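Long-range contacts in type III secretion system effector HopBA1 (Pseudomonas syringae pv. aptata, PDB 5T09), which acts as a virulence factor recognised by the Arabidopsis disease resistance protein RBA1, enhancing RBA1 self-association and thereby triggering plant cell death: residues N28-R33 and A44-L49; P207-S212 and S230-A235; I52-G57 and I186-A191. One frame throughout, in Å; residues are numbered along the deposited sequence.

Two of the contacts join strands of one largely parallel sheet; interaction 1 lies at the surface beside it, tying the loop 28-33 to the end of helix 36-46. Interaction 2 pairs strands 209-214 and 232-235, and interaction 3 pairs strands 49-54 and 184-190. Interactions 1 and 2, with centres about 9 Å apart, touch where Leu49 O lies 2.9 Å from Leu209 N, a probable hydrogen bond. Interaction 3, about 11 Å from interaction 2 between centres, meets it in another probable hydrogen bond, Ile211 O to Gly53 N at 3.0 Å, because their strands are neighbours. The potassium ion, bound by Asp200, Pro202 and Met205, lies about 12 Å from the Val187 side chain.

Interaction 1: residues N28-R33 and A44-L49; sequences NVRPPR and ASDNNL
Asp46 and Asn47 both carry CG anti to their own carbonyl carbon (chi1 -61° and -71°), and from there meet the loop 28-33 in different ways: the carboxylate gathers Arg30 and Arg33 into a salt-bridge network, while the amide grips the backbone of Asn28. The contact thus fastens a loop that precedes helix 36-46 to the far end of that helix, at the protein surface. The Asn47 amide takes both backbone polar atoms of Asn28. Its OD1 accepts from Asn28 N at 2.8 Å, and its ND2 donates to Asn28 O, also at 2.8 Å, with that oxygen near the amide plane. ND2 is held a second time by Ala43 O, which helps fix the rotation of the buried amide.

Arg33, extended from CG to NE, reaches Asp46 tip to tip. Its NH2 lies 3.1 Å from Asp46 OD1 and makes a weak hydrogen bond to OD2. The Arg30 side chain crosses that of Asp46 at about a right angle, and OD2 lies over a guanidinium face, so no N-H points at it and the attraction is one of charge alone. Asp46 OD2 sits 3.4 Å from Arg30 NE and 3.2 Å from Arg30 CB.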
loop_
_atom_site.group_PDB
_atom_site.type_symbol
_atom_site.label_atom_id
_atom_site.label_comp_id
_atom_site.label_asym_id
_atom_site.label_seq_id
_atom_site.Cartn_x
_atom_site.Cartn_y
_atom_site.Cartn_z
ATOM N N ASN A 28 -0.764 4.872 -16.630
ATOM C CA ASN A 28 0.275 4.553 -17.601
ATOM C C ASN A 28 0.966 3.267 -17.164
ATOM O O ASN A 28 1.594 3.227 -16.102
ATOM C CB ASN A 28 1.283 5.696 -17.723
ATOM C CG ASN A 28 0.670 6.956 -18.308
ATOM O OD1 ASN A 28 0.669 7.152 -19.524
ATOM N ND2 ASN A 28 0.146 7.817 -17.443
ATOM N N VAL A 29 0.844 2.223 -17.978
ATOM C CA VAL A 29 1.374 0.904 -17.653
ATOM C C VAL A 29 2.605 0.686 -18.523
ATOM O O VAL A 29 2.495 0.367 -19.712
ATOM C CB VAL A 29 0.330 -0.200 -17.863
ATOM C CG1 VAL A 29 0.896 -1.552 -17.446
ATOM C CG2 VAL A 29 -0.939 0.112 -17.081
ATOM N N ARG A 30 3.788 0.855 -17.927
ATOM C CA ARG A 30 5.063 0.658 -18.606
ATOM C C ARG A 30 5.626 -0.710 -18.250
ATOM O O ARG A 30 5.635 -1.071 -17.065
ATOM C CB ARG A 30 6.048 1.752 -18.198
ATOM C CG ARG A 30 7.324 1.791 -19.023
ATOM C CD ARG A 30 7.905 3.202 -19.095
ATOM N NE ARG A 30 7.011 4.139 -19.772
ATOM C CZ ARG A 30 7.345 5.379 -20.123
ATOM N NH1 ARG A 30 8.561 5.845 -19.872
ATOM N NH2 ARG A 30 6.460 6.154 -20.736
ATOM N N PRO A 31 6.086 -1.508 -19.212
ATOM C CA PRO A 31 6.636 -2.830 -18.878
ATOM C C PRO A 31 7.723 -2.721 -17.822
ATOM O O PRO A 31 8.636 -1.892 -17.953
ATOM C CB PRO A 31 7.198 -3.325 -20.217
ATOM C CG PRO A 31 6.353 -2.650 -21.236
ATOM C CD PRO A 31 6.024 -1.295 -20.669
ATOM N N PRO A 32 7.663 -3.543 -16.770
ATOM C CA PRO A 32 8.589 -3.373 -15.639
ATOM C C PRO A 32 10.039 -3.221 -16.080
ATOM O O PRO A 32 10.512 -3.908 -16.989
ATOM C CB PRO A 32 8.378 -4.652 -14.823
ATOM C CG PRO A 32 6.975 -5.032 -15.100
ATOM C CD PRO A 32 6.713 -4.645 -16.532
ATOM N N ARG A 33 10.748 -2.313 -15.409
ATOM C CA ARG A 33 12.125 -1.968 -15.764
ATOM C C ARG A 33 13.121 -2.810 -14.963
ATOM O O ARG A 33 13.952 -2.302 -14.210
ATOM C CB ARG A 33 12.369 -0.480 -15.538
ATOM C CG ARG A 33 11.303 0.450 -16.108
ATOM C CD ARG A 33 11.586 1.893 -15.702
ATOM N NE ARG A 33 10.558 2.827 -16.151
ATOM C CZ ARG A 33 10.547 4.125 -15.856
ATOM N NH1 ARG A 33 11.511 4.648 -15.109
ATOM N NH2 ARG A 33 9.575 4.905 -16.305
ATOM N N ALA A 44 5.837 4.584 -10.199
ATOM C CA ALA A 44 5.519 5.871 -9.591
ATOM C C ALA A 44 5.932 7.025 -10.491
ATOM O O ALA A 44 5.256 8.059 -10.521
ATOM C CB ALA A 44 6.199 5.993 -8.226
ATOM N N SER A 45 7.029 6.868 -11.237
ATOM C CA SER A 45 7.464 7.926 -12.139
ATOM C C SER A 45 6.460 8.154 -13.261
ATOM O O SER A 45 6.348 9.273 -13.769
ATOM C CB SER A 45 8.837 7.591 -12.724
ATOM O OG SER A 45 9.272 8.614 -13.604
ATOM N N ASP A 46 5.714 7.119 -13.647
ATOM C CA ASP A 46 4.794 7.212 -14.772
ATOM C C ASP A 46 3.360 7.533 -14.364
ATOM O O ASP A 46 2.527 7.771 -15.246
ATOM C CB ASP A 46 4.804 5.897 -15.563
ATOM C CG ASP A 46 6.171 5.574 -16.143
ATOM O OD1 ASP A 46 6.972 6.511 -16.342
ATOM O OD2 ASP A 46 6.442 4.382 -16.403
ATOM N N ASN A 47 3.050 7.555 -13.069
ATOM C CA ASN A 47 1.683 7.759 -12.609
ATOM C C ASN A 47 1.661 8.720 -11.430
ATOM O O ASN A 47 2.582 8.749 -10.610
ATOM C CB ASN A 47 1.023 6.438 -12.187
ATOM C CG ASN A 47 0.724 5.534 -13.360
ATOM O OD1 ASN A 47 -0.319 5.657 -13.999
ATOM N ND2 ASN A 47 1.636 4.613 -13.644
ATOM N N ASN A 48 0.580 9.499 -11.346
ATOM C CA ASN A 48 0.347 10.346 -10.184
ATOM C C ASN A 48 -0.145 9.559 -8.979
ATOM O O ASN A 48 -0.037 10.052 -7.850
ATOM C CB ASN A 48 -0.668 11.442 -10.515
ATOM C CG ASN A 48 -0.096 12.514 -11.417
ATOM O OD1 ASN A 48 1.108 12.773 -11.403
ATOM N ND2 ASN A 48 -0.958 13.150 -12.205
ATOM N N LEU A 49 -0.677 8.356 -9.186
ATOM C CA LEU A 49 -1.205 7.554 -8.093
ATOM C C LEU A 49 -0.896 6.089 -8.352
ATOM O O LEU A 49 -1.217 5.561 -9.423
ATOM C CB LEU A 49 -2.717 7.762 -7.935
ATOM C CG LEU A 49 -3.403 6.970 -6.819
ATOM C CD1 LEU A 49 -2.835 7.339 -5.460
ATOM C CD2 LEU A 49 -4.902 7.208 -6.848
#

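Interaction 2: residues P207-S212 and S230-A235; sequences PGLVIS and SHIVIA
Val210 and His231 carry the first of the polar links between these segments, and they are joined twice. Val210 O accepts from His231 N at 2.9 Å, while Val210 N donates to the ring atom ND1 of His231 at 3.1 Å, in a nearly straight bond (167°) that comes in at the ring edge, tilted slightly from its plane. At the other end of the imidazole, NE2 is hydrogen-bonded to Lys198 O, so the buried ring is anchored through both nitrogens. Further on, Ser212 N donates to Ile232 O, and Ser212 O accepts from Ile234 N. Ile232 N adds only a weak bond to Val210 O.

This alternation, with Ser212 bonding residues on both sides of Val233, is the pattern of parallel strands. Strand 232-235 thereby extends the parallel core of the EreA/ChaN-like alpha-beta fold beyond strand 209-214, and the short strand 222-223 flanks it in antiparallel fashion. The connection between the two paired strands contains no helix.

On the face that carries Ser212 and Val233, the Ser212 hydroxyl meets that of Ser230, in the loop leading into strand 232-235. Each OG sits between its own backbone N and carbonyl carbon (chi1 65° and 68°), and the two oxygens are hydrogen-bonded at 2.8 Å. Val233 CG2 packs against the Ser212 hydroxyl.

Apolar contacts gather round Ile211 and Ile232, which share the other face and run side by side, their CG1 atoms 3.8 Å apart. Leu40 touches Ile211, and Thr39 touches Ile232 and Ile234. Ile211 CG2 meets Ile234 CD1 at 3.6 Å, and the Leu209 side chain crosses that of Ile232 at about a right angle, CD1 touching CG1. Leu209 and His231 slide past each other in opposite directions, bringing Leu209 CD2 within 3.3 Å of His231 CB.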
loop_
_atom_site.group_PDB
_atom_site.type_symbol
_atom_site.label_atom_id
_atom_site.label_comp_id
_atom_site.label_asym_id
_atom_site.label_seq_id
_atom_site.Cartn_x
_atom_site.Cartn_y
_atom_site.Cartn_z
ATOM N N PRO A 207 -8.674 6.535 -9.853
ATOM C CA PRO A 207 -7.878 5.714 -10.775
ATOM C C PRO A 207 -6.393 5.804 -10.454
ATOM O O PRO A 207 -5.869 6.871 -10.133
ATOM C CB PRO A 207 -8.192 6.311 -12.152
ATOM C CG PRO A 207 -9.464 7.060 -11.975
ATOM C CD PRO A 207 -9.455 7.559 -10.567
ATOM N N GLY A 208 -5.718 4.665 -10.541
ATOM C CA GLY A 208 -4.287 4.627 -10.307
ATOM C C GLY A 208 -3.712 3.304 -10.760
ATOM O O GLY A 208 -4.435 2.336 -11.009
ATOM N N LEU A 209 -2.388 3.283 -10.864
ATOM C CA LEU A 209 -1.659 2.069 -11.206
ATOM C C LEU A 209 -1.622 1.155 -9.986
ATOM O O LEU A 209 -1.150 1.558 -8.919
ATOM C CB LEU A 209 -0.249 2.433 -11.674
ATOM C CG LEU A 209 0.671 1.376 -12.302
ATOM C CD1 LEU A 209 1.305 0.472 -11.255
ATOM C CD2 LEU A 209 -0.082 0.557 -13.331
ATOM N N VAL A 210 -2.127 -0.069 -10.136
ATOM C CA VAL A 210 -2.192 -1.034 -9.045
ATOM C C VAL A 210 -1.093 -2.067 -9.241
ATOM O O VAL A 210 -0.950 -2.636 -10.331
ATOM C CB VAL A 210 -3.571 -1.713 -8.975
ATOM C CG1 VAL A 210 -3.606 -2.731 -7.841
ATOM C CG2 VAL A 210 -4.664 -0.670 -8.786
ATOM N N ILE A 211 -0.327 -2.315 -8.181
ATOM C CA ILE A 211 0.760 -3.284 -8.188
ATOM C C ILE A 211 0.354 -4.482 -7.342
ATOM O O ILE A 211 -0.207 -4.324 -6.252
ATOM C CB ILE A 211 2.068 -2.667 -7.657
ATOM C CG1 ILE A 211 2.524 -1.529 -8.573
ATOM C CG2 ILE A 211 3.157 -3.745 -7.523
ATOM C CD1 ILE A 211 3.771 -0.803 -8.103
ATOM N N SER A 212 0.644 -5.675 -7.847
ATOM C CA SER A 212 0.484 -6.921 -7.115
ATOM C C SER A 212 1.835 -7.615 -7.041
ATOM O O SER A 212 2.804 -7.198 -7.680
ATOM C CB SER A 212 -0.547 -7.837 -7.787
ATOM O OG SER A 212 -0.093 -8.256 -9.059
ATOM N N SER A 230 -4.881 -6.259 -10.918
ATOM C CA SER A 230 -3.731 -5.365 -10.852
ATOM C C SER A 230 -3.282 -5.093 -12.279
ATOM O O SER A 230 -3.696 -5.777 -13.219
ATOM C CB SER A 230 -2.587 -5.963 -10.032
ATOM O OG SER A 230 -2.028 -7.089 -10.696
ATOM N N HIS A 231 -2.422 -4.089 -12.433
ATOM C CA HIS A 231 -1.861 -3.750 -13.734
ATOM C C HIS A 231 -0.482 -4.352 -13.965
ATOM O O HIS A 231 -0.178 -4.771 -15.085
ATOM C CB HIS A 231 -1.780 -2.232 -13.894
ATOM C CG HIS A 231 -3.112 -1.550 -13.859
ATOM N ND1 HIS A 231 -3.640 -1.008 -12.707
ATOM C CD2 HIS A 231 -4.028 -1.329 -14.832
ATOM C CE1 HIS A 231 -4.819 -0.475 -12.973
ATOM N NE2 HIS A 231 -5.079 -0.659 -14.255
ATOM N N ILE A 232 0.371 -4.392 -12.941
ATOM C CA ILE A 232 1.686 -5.012 -13.057
ATOM C C ILE A 232 1.936 -5.875 -11.830
ATOM O O ILE A 232 1.454 -5.586 -10.731
ATOM C CB ILE A 232 2.821 -3.972 -13.229
ATOM C CG1 ILE A 232 2.879 -3.009 -12.041
ATOM C CG2 ILE A 232 2.639 -3.207 -14.535
ATOM C CD1 ILE A 232 4.156 -2.189 -11.998
ATOM N N VAL A 233 2.695 -6.947 -12.032
ATOM C CA VAL A 233 3.051 -7.881 -10.974
ATOM C C VAL A 233 4.554 -7.789 -10.758
ATOM O O VAL A 233 5.332 -7.926 -11.709
ATOM C CB VAL A 233 2.640 -9.322 -11.326
ATOM C CG1 VAL A 233 2.794 -10.227 -10.108
ATOM C CG2 VAL A 233 1.214 -9.362 -11.859
ATOM N N ILE A 234 4.957 -7.546 -9.516
ATOM C CA ILE A 234 6.363 -7.503 -9.134
ATOM C C ILE A 234 6.735 -8.868 -8.575
ATOM O O ILE A 234 6.089 -9.366 -7.643
ATOM C CB ILE A 234 6.632 -6.385 -8.113
ATOM C CG1 ILE A 234 6.563 -5.021 -8.809
ATOM C CG2 ILE A 234 7.992 -6.585 -7.427
ATOM C CD1 ILE A 234 6.776 -3.832 -7.894
ATOM N N ALA A 235 7.771 -9.476 -9.145
ATOM C CA ALA A 235 8.245 -10.770 -8.677
ATOM C C ALA A 235 9.047 -10.590 -7.397
ATOM O O ALA A 235 9.946 -9.746 -7.330
ATOM C CB ALA A 235 9.099 -11.444 -9.750
#

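Interaction 3: residues I52-G57 and I186-A191; sequences IGDEHG and IVWGGA
Ile52 packs against two side chains of the neighbouring strand, Ile186 and Trp188. Its CD1 touches Ile186 CG2 at 3.5 Å, while CG2 approaches CD1 of the Trp188 indole at 3.8 Å, and Ile65 of helix 60-74 lies against both Ile52 and Trp188. The backbone of Ile52 is bound as well, its N donating to Val187 O and its O accepting from Gly189 N, in the manner of adjacent parallel strands. These are central strands of the parallel core of the fold, with 49-54 lying between 184-190 and 209-214.

Asp54, at the C-terminal end of its strand, continues the pairing: its N donates to Gly189 O, and its O accepts from Ala191 N at 2.9 Å. Ala191 CB packs 3.7 Å from Gly53 C, an approach possible because Gly53 has no CB to lie in its way. In Asp54, chi1 (-163°) sets CG anti to the backbone N, on the side of the Trp188 indole, where NE1 lies 3.3 Å from CG.

Trp188 NE1 donates to Asp54 OD1 at 3.0 Å. The acceptor lies near the indole plane, but the N-H comes from above the carboxylate plane, the two flat groups being 82° apart. Phe84 meets the indole edge-to-face. The second carboxylate oxygen, OD2, accepts from His56 ND1 at 2.7 Å on its anti side, close to both the ring and carboxylate planes. Each oxygen of the buried carboxylate therefore has its own N-H donor, from a different direction, which would restrain rotation of the group; the bond to OD2 would likewise help to orient the His56 imidazole, against which Trp112 and His115 also pack.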
loop_
_atom_site.group_PDB
_atom_site.type_symbol
_atom_site.label_atom_id
_atom_site.label_comp_id
_atom_site.label_asym_id
_atom_site.label_seq_id
_atom_site.Cartn_x
_atom_site.Cartn_y
_atom_site.Cartn_z
ATOM N N ILE A 52 -0.184 -0.054 -3.892
ATOM C CA ILE A 52 0.621 -1.223 -3.556
ATOM C C ILE A 52 -0.284 -2.192 -2.809
ATOM O O ILE A 52 -0.673 -1.935 -1.665
ATOM C CB ILE A 52 1.852 -0.853 -2.719
ATOM C CG1 ILE A 52 2.782 0.066 -3.514
ATOM C CG2 ILE A 52 2.602 -2.119 -2.281
ATOM C CD1 ILE A 52 3.963 0.589 -2.714
ATOM N N GLY A 53 -0.618 -3.309 -3.452
ATOM C CA GLY A 53 -1.475 -4.299 -2.836
ATOM C C GLY A 53 -0.717 -5.134 -1.827
ATOM O O GLY A 53 0.105 -5.976 -2.200
ATOM N N ASP A 54 -0.973 -4.903 -0.545
ATOM C CA ASP A 54 -0.226 -5.589 0.496
ATOM C C ASP A 54 -0.704 -7.024 0.647
ATOM O O ASP A 54 -1.893 -7.321 0.499
ATOM C CB ASP A 54 -0.367 -4.867 1.834
ATOM C CG ASP A 54 0.694 -5.285 2.825
ATOM O OD1 ASP A 54 1.887 -5.274 2.447
ATOM O OD2 ASP A 54 0.339 -5.642 3.969
ATOM N N GLU A 55 0.239 -7.912 0.929
ATOM C CA GLU A 55 -0.044 -9.248 1.441
ATOM C C GLU A 55 0.463 -9.242 2.876
ATOM O O GLU A 55 1.674 -9.285 3.114
ATOM C CB GLU A 55 0.630 -10.328 0.605
ATOM C CG GLU A 55 0.270 -10.286 -0.869
ATOM C CD GLU A 55 0.831 -11.467 -1.634
ATOM O OE1 GLU A 55 0.960 -12.560 -1.036
ATOM O OE2 GLU A 55 1.149 -11.301 -2.832
ATOM N N HIS A 56 -0.462 -9.155 3.829
ATOM C CA HIS A 56 -0.076 -8.972 5.221
ATOM C C HIS A 56 0.808 -10.128 5.671
ATOM O O HIS A 56 0.475 -11.297 5.467
ATOM C CB HIS A 56 -1.317 -8.877 6.112
ATOM C CG HIS A 56 -2.292 -7.821 5.693
ATOM N ND1 HIS A 56 -1.903 -6.609 5.163
ATOM C CD2 HIS A 56 -3.646 -7.799 5.726
ATOM C CE1 HIS A 56 -2.975 -5.885 4.891
ATOM N NE2 HIS A 56 -4.045 -6.584 5.224
ATOM N N GLY A 57 1.945 -9.797 6.273
ATOM C CA GLY A 57 2.854 -10.784 6.811
ATOM C C GLY A 57 4.046 -11.094 5.931
ATOM O O GLY A 57 4.991 -11.738 6.403
ATOM N N ILE A 186 1.315 7.379 -3.093
ATOM C CA ILE A 186 1.167 5.930 -3.095
ATOM C C ILE A 186 0.198 5.564 -1.983
ATOM O O ILE A 186 0.304 6.082 -0.864
ATOM C CB ILE A 186 2.516 5.214 -2.902
ATOM C CG1 ILE A 186 3.418 5.461 -4.111
ATOM C CG2 ILE A 186 2.306 3.710 -2.686
ATOM C CD1 ILE A 186 4.849 5.011 -3.917
ATOM N N VAL A 187 -0.747 4.682 -2.296
ATOM C CA VAL A 187 -1.665 4.113 -1.318
ATOM C C VAL A 187 -1.277 2.658 -1.110
ATOM O O VAL A 187 -1.221 1.880 -2.071
ATOM C CB VAL A 187 -3.129 4.242 -1.774
ATOM C CG1 VAL A 187 -4.056 3.409 -0.896
ATOM C CG2 VAL A 187 -3.550 5.700 -1.757
ATOM N N TRP A 188 -1.016 2.294 0.142
ATOM C CA TRP A 188 -0.510 0.974 0.508
ATOM C C TRP A 188 -1.531 0.327 1.433
ATOM O O TRP A 188 -1.755 0.804 2.551
ATOM C CB TRP A 188 0.861 1.101 1.172
ATOM C CG TRP A 188 1.494 -0.186 1.602
ATOM C CD1 TRP A 188 1.151 -1.449 1.220
ATOM C CD2 TRP A 188 2.596 -0.323 2.502
ATOM N NE1 TRP A 188 1.978 -2.366 1.827
ATOM C CE2 TRP A 188 2.873 -1.698 2.620
ATOM C CE3 TRP A 188 3.378 0.587 3.219
ATOM C CZ2 TRP A 188 3.897 -2.184 3.432
ATOM C CZ3 TRP A 188 4.392 0.104 4.021
ATOM C CH2 TRP A 188 4.640 -1.268 4.125
ATOM N N GLY A 189 -2.157 -0.746 0.959
ATOM C CA GLY A 189 -3.199 -1.416 1.714
ATOM C C GLY A 189 -3.426 -2.804 1.167
ATOM O O GLY A 189 -2.873 -3.189 0.132
ATOM N N GLY A 190 -4.259 -3.559 1.881
ATOM C CA GLY A 190 -4.528 -4.941 1.524
ATOM C C GLY A 190 -4.948 -5.123 0.082
ATOM O O GLY A 190 -5.866 -4.450 -0.396
ATOM N N ALA A 191 -4.292 -6.059 -0.610
ATOM C CA ALA A 191 -4.517 -6.241 -2.040
ATOM C C ALA A 191 -5.967 -6.595 -2.352
ATOM O O ALA A 191 -6.455 -6.285 -3.445
ATOM C CB ALA A 191 -3.583 -7.325 -2.578
#